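Local coordinates for protein oxalate--CoA ligase (Arabidopsis thaliana, PDB 5IE2) that belongs to the ANL superfamily of AMP-binding enzymes and binds adenosine-5'-triphosphate, at residues E202-V207 with N253-T258; T244-M249 with P280-I285; G172-P177 with V407-E412. All coordinates share one frame; numbering follows the deposited sequence. Where two conformers were deposited one is given.

Interaction 1: E202-V207 with N253-T258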
loop_
_atom_site.group_PDB
_atom_site.type_symbol
_atom_site.label_atom_id
_atom_site.label_comp_id
_atom_site.label_asym_id
_atom_site.label_seq_id
_atom_site.Cartn_x
_atom_site.Cartn_y
_atom_site.Cartn_z
ATOM N N GLU A 202 -1.247 1.517 -22.012
ATOM C CA GLU A 202 0.176 1.747 -22.209
ATOM C C GLU A 202 0.515 3.233 -22.297
ATOM O O GLU A 202 1.703 3.595 -22.261
ATOM C CB GLU A 202 0.656 1.012 -23.476
ATOM C CG GLU A 202 0.033 1.590 -24.775
ATOM C CD GLU A 202 -1.343 1.000 -25.167
ATOM O OE1 GLU A 202 -2.048 0.355 -24.350
ATOM O OE2 GLU A 202 -1.745 1.187 -26.349
ATOM N N SER A 203 -0.473 4.127 -22.435
ATOM C CA SER A 203 -0.137 5.555 -22.434
ATOM C C SER A 203 -0.088 6.169 -21.025
ATOM O O SER A 203 0.235 7.356 -20.866
ATOM C CB SER A 203 -1.126 6.350 -23.301
ATOM O OG SER A 203 -2.433 6.250 -22.774
ATOM N N ASP A 204 -0.384 5.386 -19.994
ATOM C CA ASP A 204 -0.330 5.955 -18.644
ATOM C C ASP A 204 1.091 6.002 -18.075
ATOM O O ASP A 204 2.018 5.344 -18.550
ATOM C CB ASP A 204 -1.243 5.153 -17.669
ATOM C CG ASP A 204 -2.742 5.485 -17.901
ATOM O OD1 ASP A 204 -3.063 6.686 -17.854
ATOM O OD2 ASP A 204 -3.547 4.568 -18.246
ATOM N N SER A 205 1.245 6.824 -17.038
ATOM C CA SER A 205 2.537 7.096 -16.480
ATOM C C SER A 205 2.334 7.582 -15.057
ATOM O O SER A 205 1.412 8.362 -14.817
ATOM C CB SER A 205 3.239 8.186 -17.313
ATOM O OG SER A 205 4.345 8.699 -16.602
ATOM N N THR A 206 3.186 7.148 -14.130
ATOM C CA THR A 206 3.050 7.616 -12.736
ATOM C C THR A 206 4.398 7.754 -12.051
ATOM O O THR A 206 5.434 7.240 -12.535
ATOM C CB THR A 206 2.126 6.666 -11.889
ATOM O OG1 THR A 206 1.768 7.358 -10.698
ATOM C CG2 THR A 206 2.848 5.380 -11.498
ATOM N N VAL A 207 4.399 8.475 -10.917
ATOM C CA VAL A 207 5.585 8.603 -10.067
ATOM C C VAL A 207 5.273 7.885 -8.758
ATOM O O VAL A 207 4.227 8.147 -8.180
ATOM C CB VAL A 207 5.932 10.087 -9.771
ATOM C CG1 VAL A 207 7.034 10.202 -8.676
ATOM C CG2 VAL A 207 6.344 10.800 -11.102
ATOM N N ASN A 253 5.612 12.941 -17.871
ATOM C CA ASN A 253 4.298 12.836 -18.560
ATOM C C ASN A 253 3.288 12.014 -17.763
ATOM O O ASN A 253 2.535 11.234 -18.336
ATOM C CB ASN A 253 4.440 12.208 -19.945
ATOM C CG ASN A 253 5.468 12.954 -20.794
ATOM O OD1 ASN A 253 5.516 14.158 -20.754
ATOM N ND2 ASN A 253 6.292 12.227 -21.526
ATOM N N ALA A 254 3.303 12.184 -16.465
ATOM C CA ALA A 254 2.389 11.399 -15.598
ATOM C C ALA A 254 0.928 11.690 -15.905
ATOM O O ALA A 254 0.552 12.814 -16.283
ATOM C CB ALA A 254 2.632 11.694 -14.135
ATOM N N THR A 255 0.110 10.645 -15.725
ATOM C CA THR A 255 -1.319 10.736 -15.973
ATOM C C THR A 255 -2.115 10.415 -14.710
ATOM O O THR A 255 -3.345 10.562 -14.717
ATOM C CB THR A 255 -1.776 9.761 -17.077
ATOM O OG1 THR A 255 -1.403 8.432 -16.705
ATOM C CG2 THR A 255 -1.112 10.114 -18.452
ATOM N N TRP A 256 -1.432 9.923 -13.675
ATOM C CA TRP A 256 -2.145 9.629 -12.407
ATOM C C TRP A 256 -1.100 9.448 -11.310
ATOM O O TRP A 256 0.108 9.293 -11.619
ATOM C CB TRP A 256 -3.005 8.336 -12.578
ATOM C CG TRP A 256 -2.192 7.100 -12.751
ATOM C CD1 TRP A 256 -1.439 6.755 -13.862
ATOM C CD2 TRP A 256 -2.010 6.042 -11.793
ATOM N NE1 TRP A 256 -0.829 5.535 -13.651
ATOM C CE2 TRP A 256 -1.196 5.050 -12.414
ATOM C CE3 TRP A 256 -2.530 5.800 -10.494
ATOM C CZ2 TRP A 256 -0.848 3.823 -11.765
ATOM C CZ3 TRP A 256 -2.199 4.570 -9.837
ATOM C CH2 TRP A 256 -1.334 3.614 -10.467
ATOM N N TYR A 257 -1.539 9.383 -10.035
ATOM C CA TYR A 257 -0.692 8.839 -8.980
ATOM C C TYR A 257 -1.606 8.268 -7.880
ATOM O O TYR A 257 -2.825 8.538 -7.856
ATOM C CB TYR A 257 0.315 9.890 -8.376
ATOM C CG TYR A 257 -0.269 10.914 -7.417
ATOM C CD1 TYR A 257 -0.171 10.750 -6.024
ATOM C CD2 TYR A 257 -0.901 12.058 -7.899
ATOM C CE1 TYR A 257 -0.696 11.686 -5.137
ATOM C CE2 TYR A 257 -1.420 13.005 -7.042
ATOM C CZ TYR A 257 -1.304 12.823 -5.645
ATOM O OH TYR A 257 -1.827 13.754 -4.782
ATOM N N THR A 258 -0.993 7.481 -7.019
ATOM C CA THR A 258 -1.717 6.911 -5.885
ATOM C C THR A 258 -0.908 7.175 -4.630
ATOM O O THR A 258 0.360 7.120 -4.650
ATOM C CB THR A 258 -1.973 5.389 -6.100
ATOM O OG1 THR A 258 -2.758 4.887 -5.016
ATOM C CG2 THR A 258 -0.648 4.592 -6.161
HETATM O O HOH W 1 2.132 9.420 -20.398
HETATM O O HOH W 2 1.812 6.705 -8.034
#
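T206 is the side chain to follow first, since each of its atoms has work to do. Its CB sits over one face of the W256 indole, 3.8 Å from the centroid of the five-membered ring and 21° off the normal, a CH-pi contact. CG2 lies beyond the rim of the indole, with CZ2 the nearest ring atom at 4.0 Å. OG1, anti to the backbone N, reaches W256 O and donates to it at 2.7 Å, coming in from above the carbonyl plane. A water donates to that same OG1; it also donates to V207 O and accepts from T258 N, so it joins the two backbones further along.

The strands 205-207 and 256-258 cross at 41°. They are not partners within one sheet: 205-207 is the outermost strand of one mixed sheet of the N-terminal domain and 256-259 the outermost strand of another, so the contact is a joint between two sheet edges. Just ahead of the second strand, N253, at positive phi, is the C-prime residue of the Schellman motif that ends helix 242-251, and the chain then turns alongside S205.

S205 O takes T255 N at 2.8 Å in a nearly straight bond (171°) on a lone pair in the carbonyl plane; W256 N adds a weak bond to the same oxygen. T255 uses its hydroxyl in both senses: OG1 accepts S205 N at 3.1 Å and donates to D204 OD1 at 2.7 Å, on the lone pair anti to the other carboxylate oxygen. D204 OD2 meanwhile makes a salt bridge to R283, and S205 OG is hydrogen-bonded to Y252 O. At the outer end a second water donates to S203 O and to N253 O, 2.8 Å from each.

Interaction 2: T244-M249 with P280-I285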
loop_
_atom_site.group_PDB
_atom_site.type_symbol
_atom_site.label_atom_id
_atom_site.label_comp_id
_atom_site.label_asym_id
_atom_site.label_seq_id
_atom_site.Cartn_x
_atom_site.Cartn_y
_atom_site.Cartn_z
ATOM N N THR A 244 10.353 17.428 -5.198
ATOM C CA THR A 244 10.597 16.980 -6.569
ATOM C C THR A 244 9.392 16.301 -7.216
ATOM O O THR A 244 9.461 15.948 -8.384
ATOM C CB THR A 244 11.763 15.996 -6.656
ATOM O OG1 THR A 244 11.460 14.827 -5.885
ATOM C CG2 THR A 244 13.073 16.666 -6.138
ATOM N N PHE A 245 8.317 16.110 -6.443
ATOM C CA PHE A 245 7.137 15.349 -6.926
ATOM C C PHE A 245 6.573 15.909 -8.223
ATOM O O PHE A 245 6.479 15.181 -9.226
ATOM C CB PHE A 245 6.042 15.321 -5.840
ATOM C CG PHE A 245 4.784 14.628 -6.284
ATOM C CD1 PHE A 245 4.849 13.298 -6.693
ATOM C CD2 PHE A 245 3.566 15.302 -6.337
ATOM C CE1 PHE A 245 3.704 12.611 -7.128
ATOM C CE2 PHE A 245 2.396 14.620 -6.781
ATOM C CZ PHE A 245 2.480 13.281 -7.178
ATOM N N TRP A 246 6.150 17.183 -8.222
ATOM C CA TRP A 246 5.503 17.711 -9.402
ATOM C C TRP A 246 6.484 17.907 -10.546
ATOM O O TRP A 246 6.098 17.678 -11.677
ATOM C CB TRP A 246 4.759 19.021 -9.111
ATOM C CG TRP A 246 3.454 18.737 -8.317
ATOM C CD1 TRP A 246 3.188 19.105 -7.033
ATOM C CD2 TRP A 246 2.305 18.016 -8.780
ATOM N NE1 TRP A 246 1.937 18.663 -6.653
ATOM C CE2 TRP A 246 1.377 17.981 -7.708
ATOM C CE3 TRP A 246 1.965 17.409 -9.997
ATOM C CZ2 TRP A 246 0.122 17.373 -7.823
ATOM C CZ3 TRP A 246 0.722 16.779 -10.112
ATOM C CH2 TRP A 246 -0.193 16.775 -9.029
ATOM N N PRO A 247 7.734 18.324 -10.257
ATOM C CA PRO A 247 8.666 18.326 -11.409
ATOM C C PRO A 247 8.821 16.963 -12.100
ATOM O O PRO A 247 8.895 16.916 -13.342
ATOM C CB PRO A 247 9.973 18.786 -10.783
ATOM C CG PRO A 247 9.511 19.768 -9.726
ATOM C CD PRO A 247 8.287 19.106 -9.123
ATOM N N ASP A 248 8.874 15.887 -11.312
ATOM C CA ASP A 248 8.924 14.535 -11.887
ATOM C C ASP A 248 7.638 14.169 -12.620
ATOM O O ASP A 248 7.694 13.553 -13.693
ATOM C CB ASP A 248 9.213 13.490 -10.812
ATOM C CG ASP A 248 10.700 13.436 -10.406
ATOM O OD1 ASP A 248 11.542 14.035 -11.130
ATOM O OD2 ASP A 248 11.016 12.800 -9.369
ATOM N N MET A 249 6.492 14.518 -12.035
ATOM C CA MET A 249 5.209 14.198 -12.667
ATOM C C MET A 249 5.128 14.896 -14.024
ATOM O O MET A 249 4.590 14.333 -14.981
ATOM C CB MET A 249 4.026 14.636 -11.797
ATOM C CG MET A 249 3.881 13.848 -10.478
ATOM S SD MET A 249 3.065 12.211 -10.721
ATOM C CE MET A 249 1.333 12.737 -11.001
ATOM N N PRO A 280 0.207 19.315 -14.316
ATOM C CA PRO A 280 -0.246 18.471 -15.420
ATOM C C PRO A 280 -1.724 18.096 -15.244
ATOM O O PRO A 280 -2.227 18.102 -14.113
ATOM C CB PRO A 280 0.660 17.252 -15.330
ATOM C CG PRO A 280 1.093 17.207 -13.888
ATOM C CD PRO A 280 1.157 18.654 -13.421
ATOM N N LYS A 281 -2.426 17.831 -16.346
ATOM C CA LYS A 281 -3.814 17.363 -16.282
ATOM C C LYS A 281 -3.838 15.864 -16.066
ATOM O O LYS A 281 -3.580 15.129 -16.995
ATOM C CB LYS A 281 -4.586 17.667 -17.577
ATOM C CG LYS A 281 -5.843 18.516 -17.404
ATOM C CD LYS A 281 -6.098 19.448 -18.646
ATOM C CE LYS A 281 -7.602 19.693 -18.929
ATOM N NZ LYS A 281 -7.889 20.725 -19.993
ATOM N N LEU A 282 -4.178 15.408 -14.871
ATOM C CA LEU A 282 -4.168 13.946 -14.602
ATOM C C LEU A 282 -5.542 13.346 -14.914
ATOM O O LEU A 282 -6.571 14.029 -14.793
ATOM C CB LEU A 282 -3.820 13.709 -13.140
ATOM C CG LEU A 282 -2.512 14.315 -12.701
ATOM C CD1 LEU A 282 -2.261 14.068 -11.168
ATOM C CD2 LEU A 282 -1.331 13.769 -13.556
ATOM N N ARG A 283 -5.566 12.075 -15.293
ATOM C CA ARG A 283 -6.793 11.332 -15.442
ATOM C C ARG A 283 -7.505 11.162 -14.094
ATOM O O ARG A 283 -8.727 11.277 -14.012
ATOM C CB ARG A 283 -6.519 9.931 -16.044
ATOM C CG ARG A 283 -6.211 9.911 -17.498
ATOM C CD ARG A 283 -6.817 8.598 -18.140
ATOM N NE ARG A 283 -6.129 7.428 -17.690
ATOM C CZ ARG A 283 -6.696 6.396 -17.067
ATOM N NH1 ARG A 283 -8.007 6.362 -16.780
ATOM N NH2 ARG A 283 -5.930 5.376 -16.756
ATOM N N PHE A 284 -6.739 10.883 -13.055
ATOM C CA PHE A 284 -7.304 10.710 -11.707
ATOM C C PHE A 284 -6.189 10.728 -10.686
ATOM O O PHE A 284 -4.996 10.577 -11.001
ATOM C CB PHE A 284 -8.117 9.383 -11.566
ATOM C CG PHE A 284 -7.270 8.140 -11.699
ATOM C CD1 PHE A 284 -6.749 7.488 -10.583
ATOM C CD2 PHE A 284 -6.971 7.634 -12.956
ATOM C CE1 PHE A 284 -5.974 6.339 -10.735
ATOM C CE2 PHE A 284 -6.212 6.493 -13.111
ATOM C CZ PHE A 284 -5.700 5.842 -12.010
ATOM N N ILE A 285 -6.586 10.892 -9.435
ATOM C CA ILE A 285 -5.675 10.805 -8.308
ATOM C C ILE A 285 -6.289 9.742 -7.412
ATOM O O ILE A 285 -7.482 9.771 -7.211
ATOM C CB ILE A 285 -5.547 12.156 -7.561
ATOM C CG1 ILE A 285 -4.714 13.138 -8.428
ATOM C CG2 ILE A 285 -4.858 11.955 -6.148
ATOM C CD1 ILE A 285 -4.810 14.617 -7.859
#
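From helix 242-251, W246 and M249 reach out as two bumps, and P280 and L282 each fit against both of them. The pyrrolidine ring of P280 bears on the six-membered ring of W246, with CD 3.7 Å from CE3 and CG 3.8 Å from CZ3; the same CG faces M249 CB, more loosely, so the proline ring fills in between the two. Farther round the indole, L282 CD1 does likewise, coming to the edge at W246 CH2, near the ring plane, while it also meets M249 CE. M249 is bent at both chi2 (-80°) and chi3 (-73°), which swings CE into the notch of the L282 fork: it lies 3.8 Å from CD1 and equally far from CD2.

The fold here is part of a mixed sheet in which strands 256-259 and 284-287 run parallel side by side, joined by helix 261-273 in a beta-alpha-beta crossover; helix 242-251, which leads into the first of them, rests against the chain entering the second. I267 of the crossover helix also touches W246, and Y279 meets the indole edge-to-face. Within helix 242-251, which kinks at P247, F245 lays CE2 over the centre of one face of the W246 ring, while M249 CG sits above the rim of the F245 ring.

Interaction 3: G172-P177 with V407-E412. With ATP (adenosine-5'-triphosphate), chain C.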
loop_
_atom_site.group_PDB
_atom_site.type_symbol
_atom_site.label_atom_id
_atom_site.label_comp_id
_atom_site.label_asym_id
_atom_site.label_seq_id
_atom_site.Cartn_x
_atom_site.Cartn_y
_atom_site.Cartn_z
ATOM N N GLY A 172 0.822 -4.150 11.537
ATOM C CA GLY A 172 0.918 -4.189 12.994
ATOM C C GLY A 172 -0.031 -3.222 13.725
ATOM O O GLY A 172 0.123 -2.902 14.927
ATOM N N THR A 173 -1.059 -2.782 13.005
ATOM C CA THR A 173 -1.986 -1.798 13.525
ATOM C C THR A 173 -2.844 -2.303 14.709
ATOM O O THR A 173 -2.929 -1.637 15.742
ATOM C CB THR A 173 -2.902 -1.297 12.388
ATOM O OG1 THR A 173 -2.094 -0.822 11.287
ATOM C CG2 THR A 173 -3.839 -0.167 12.897
ATOM N N THR A 174 -3.507 -3.445 14.568
ATOM C CA THR A 174 -4.370 -3.930 15.655
ATOM C C THR A 174 -3.861 -5.243 16.241
ATOM O O THR A 174 -4.582 -5.926 16.973
ATOM C CB THR A 174 -5.869 -4.109 15.229
ATOM O OG1 THR A 174 -5.954 -4.895 14.034
ATOM C CG2 THR A 174 -6.530 -2.764 14.989
ATOM N N SER A 175 -2.636 -5.608 15.878
ATOM C CA SER A 175 -2.054 -6.877 16.304
ATOM C C SER A 175 -0.551 -6.854 16.104
ATOM O O SER A 175 -0.002 -5.860 15.614
ATOM C CB SER A 175 -2.682 -8.052 15.539
ATOM O OG SER A 175 -3.818 -8.550 16.228
ATOM N N ARG A 176 0.104 -7.952 16.471
ATOM C CA ARG A 176 1.495 -8.185 16.075
ATOM C C ARG A 176 1.447 -8.627 14.611
ATOM O O ARG A 176 0.625 -9.511 14.278
ATOM C CB ARG A 176 2.154 -9.263 16.952
ATOM C CG ARG A 176 1.136 -10.207 17.613
ATOM C CD ARG A 176 1.714 -10.956 18.803
ATOM N NE ARG A 176 0.668 -11.571 19.624
ATOM C CZ ARG A 176 0.086 -10.971 20.663
ATOM N NH1 ARG A 176 0.433 -9.731 20.996
ATOM N NH2 ARG A 176 -0.853 -11.597 21.366
ATOM N N PRO A 177 2.288 -8.000 13.736
ATOM C CA PRO A 177 2.237 -8.271 12.280
ATOM C C PRO A 177 2.147 -9.786 11.970
ATOM O O PRO A 177 2.856 -10.602 12.593
ATOM C CB PRO A 177 3.548 -7.659 11.757
ATOM C CG PRO A 177 3.795 -6.473 12.729
ATOM C CD PRO A 177 3.304 -6.977 14.079
ATOM N N VAL A 407 -16.774 1.799 8.590
ATOM C CA VAL A 407 -17.047 2.390 9.896
ATOM C C VAL A 407 -15.767 2.316 10.712
ATOM O O VAL A 407 -15.438 3.242 11.473
ATOM C CB VAL A 407 -18.231 1.642 10.609
ATOM C CG1 VAL A 407 -18.492 2.195 11.980
ATOM C CG2 VAL A 407 -19.469 1.752 9.767
ATOM N N GLY A 408 -15.041 1.215 10.557
ATOM C CA GLY A 408 -13.725 1.164 11.183
ATOM C C GLY A 408 -13.329 -0.270 11.508
ATOM O O GLY A 408 -14.114 -1.189 11.307
ATOM N N ARG A 409 -12.106 -0.462 11.970
ATOM C CA ARG A 409 -11.687 -1.766 12.453
ATOM C C ARG A 409 -12.469 -2.137 13.680
ATOM O O ARG A 409 -12.684 -1.300 14.570
ATOM C CB ARG A 409 -10.208 -1.769 12.770
ATOM C CG ARG A 409 -9.365 -1.407 11.579
ATOM C CD ARG A 409 -8.042 -0.869 12.064
ATOM N NE ARG A 409 -7.205 -0.247 11.042
ATOM C CZ ARG A 409 -6.247 -0.901 10.401
ATOM N NH1 ARG A 409 -6.058 -2.203 10.655
ATOM N NH2 ARG A 409 -5.495 -0.259 9.499
ATOM N N ILE A 410 -12.918 -3.392 13.720
ATOM C CA ILE A 410 -13.607 -3.912 14.900
ATOM C C ILE A 410 -12.887 -3.510 16.189
ATOM O O ILE A 410 -13.514 -3.053 17.152
ATOM C CB ILE A 410 -13.674 -5.421 14.854
ATOM C CG1 ILE A 410 -14.596 -5.862 13.729
ATOM C CG2 ILE A 410 -14.097 -6.006 16.222
ATOM C CD1 ILE A 410 -14.583 -7.373 13.485
ATOM N N LYS A 411 -11.578 -3.678 16.214
ATOM C CA LYS A 411 -10.833 -3.416 17.454
ATOM C C LYS A 411 -10.670 -1.917 17.795
ATOM O O LYS A 411 -10.268 -1.573 18.903
ATOM C CB LYS A 411 -9.452 -4.068 17.363
ATOM C CG LYS A 411 -9.454 -5.596 17.243
ATOM C CD LYS A 411 -8.700 -6.234 18.421
ATOM C CE LYS A 411 -8.205 -7.636 18.072
ATOM N NZ LYS A 411 -8.125 -7.806 16.587
ATOM N N GLU A 412 -10.996 -1.036 16.848
ATOM C CA GLU A 412 -10.820 0.401 17.048
ATOM C C GLU A 412 -12.097 1.154 17.339
ATOM O O GLU A 412 -12.015 2.309 17.774
ATOM C CB GLU A 412 -10.148 1.029 15.817
ATOM C CG GLU A 412 -8.655 0.789 15.841
ATOM C CD GLU A 412 -7.913 1.413 14.677
ATOM O OE1 GLU A 412 -8.541 2.104 13.820
ATOM O OE2 GLU A 412 -6.684 1.195 14.623
HETATM P PG ATP C . -2.485 -5.315 10.938
HETATM O O1G ATP C . -3.470 -4.916 12.038
HETATM O O2G ATP C . -1.193 -5.832 11.465
HETATM O O3G ATP C . -3.126 -6.281 9.944
HETATM P PB ATP C . -3.045 -3.257 8.993
HETATM O O1B ATP C . -2.846 -1.757 9.004
HETATM O O2B ATP C . -4.402 -3.849 9.127
HETATM O O3B ATP C . -2.070 -3.978 10.099
HETATM P PA ATP C . -2.602 -3.334 6.074
HETATM O O1A ATP C . -2.906 -4.612 5.304
HETATM O O2A ATP C . -1.437 -2.506 5.694
HETATM O O3A ATP C . -2.347 -3.770 7.606
HETATM O "O5'" ATP C . -3.943 -2.462 6.159
HETATM C "C5'" ATP C . -5.237 -2.909 5.683
HETATM C "C4'" ATP C . -6.285 -2.171 6.535
HETATM O "O4'" ATP C . -6.256 -0.770 6.203
HETATM C "C3'" ATP C . -7.688 -2.549 6.175
HETATM O "O3'" ATP C . -8.045 -3.760 6.838
HETATM C "C2'" ATP C . -8.496 -1.365 6.664
HETATM O "O2'" ATP C . -8.590 -1.421 8.096
HETATM C "C1'" ATP C . -7.557 -0.234 6.359
HETATM N N9 ATP C . -7.901 0.469 5.100
HETATM C C8 ATP C . -7.416 0.262 3.869
HETATM N N7 ATP C . -7.987 1.156 3.003
HETATM C C5 ATP C . -8.829 1.946 3.744
HETATM C C6 ATP C . -9.721 3.094 3.460
HETATM N N6 ATP C . -9.784 3.618 2.190
HETATM N N1 ATP C . -10.398 3.614 4.510
HETATM C C2 ATP C . -10.288 3.119 5.765
HETATM N N3 ATP C . -9.498 2.066 6.099
HETATM C C4 ATP C . -8.762 1.480 5.111
HETATM O O HOH W 3 -4.560 0.916 16.292
#
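The triphosphate of ATP is gripped from two directions. From 172-177, G172 N bonds O2G and T173 OG1 donates to O1B at 2.6 Å. T174 N reaches O1G in an almost straight bond (173°). From the other segment, R409 meets the beta-phosphate edge-on, PB in the guanidinium plane, with NH1 bonded to O2B at 2.8 Å and NH2 to O1B. O1B is thus shared by the threonine hydroxyl and the arginine, whose positive charge would be expected to offset the phosphate's; a bound magnesium ion also lies near.

The guanidinium is held flat between two neighbours. T173 CG2 sits over the centre of one face, 3.5 Å from CZ, and O2' of the ribose lies over the opposite face. With OG1 beside its backbone N, T173 points its hydroxyl at the phosphate and its methyl at the arginine. The R409 chain runs extended from CG to NE, and T174 CG2 packs 3.8 Å from its CD.

One layer further out, E412 N bonds R409 O in a tight turn that brings E412 back toward the loop. Its OE1 forms a long salt bridge with R409 NE, and OE2 takes a water that also donates to T173 O. K500 touches both T173 and R409. At the backbone angles of G172 (83°/19°) a CB would jam against the preceding carbonyl O, which calls for glycine. As in other ANL enzymes, a Gly/Ser/Thr-rich phosphate-binding loop faces the Gly-Arg segment at the probable hinge between the domains.

Overall arrangement
Starting from the N terminus, the chain passes the nucleotide loop 172-177 and then 202-207, 244-249, 253-258 and 280-285 before returning to the nucleotide at 407-412. Interaction 3 closes the longest loop, 229 intervening residues, and both others are nested inside it. Interaction 1 closes a loop of 45 residues and interaction 2 one of 30; they cross, because 244-249 lies inside the first loop and 280-285 beyond it. Their centres are about 8 Å apart and they touch, joining two sheets and a helix into one block. Interaction 3 lies on the opposite side of the chain's centre, its centre about 32 Å and 33 Å from those of interactions 1 and 2.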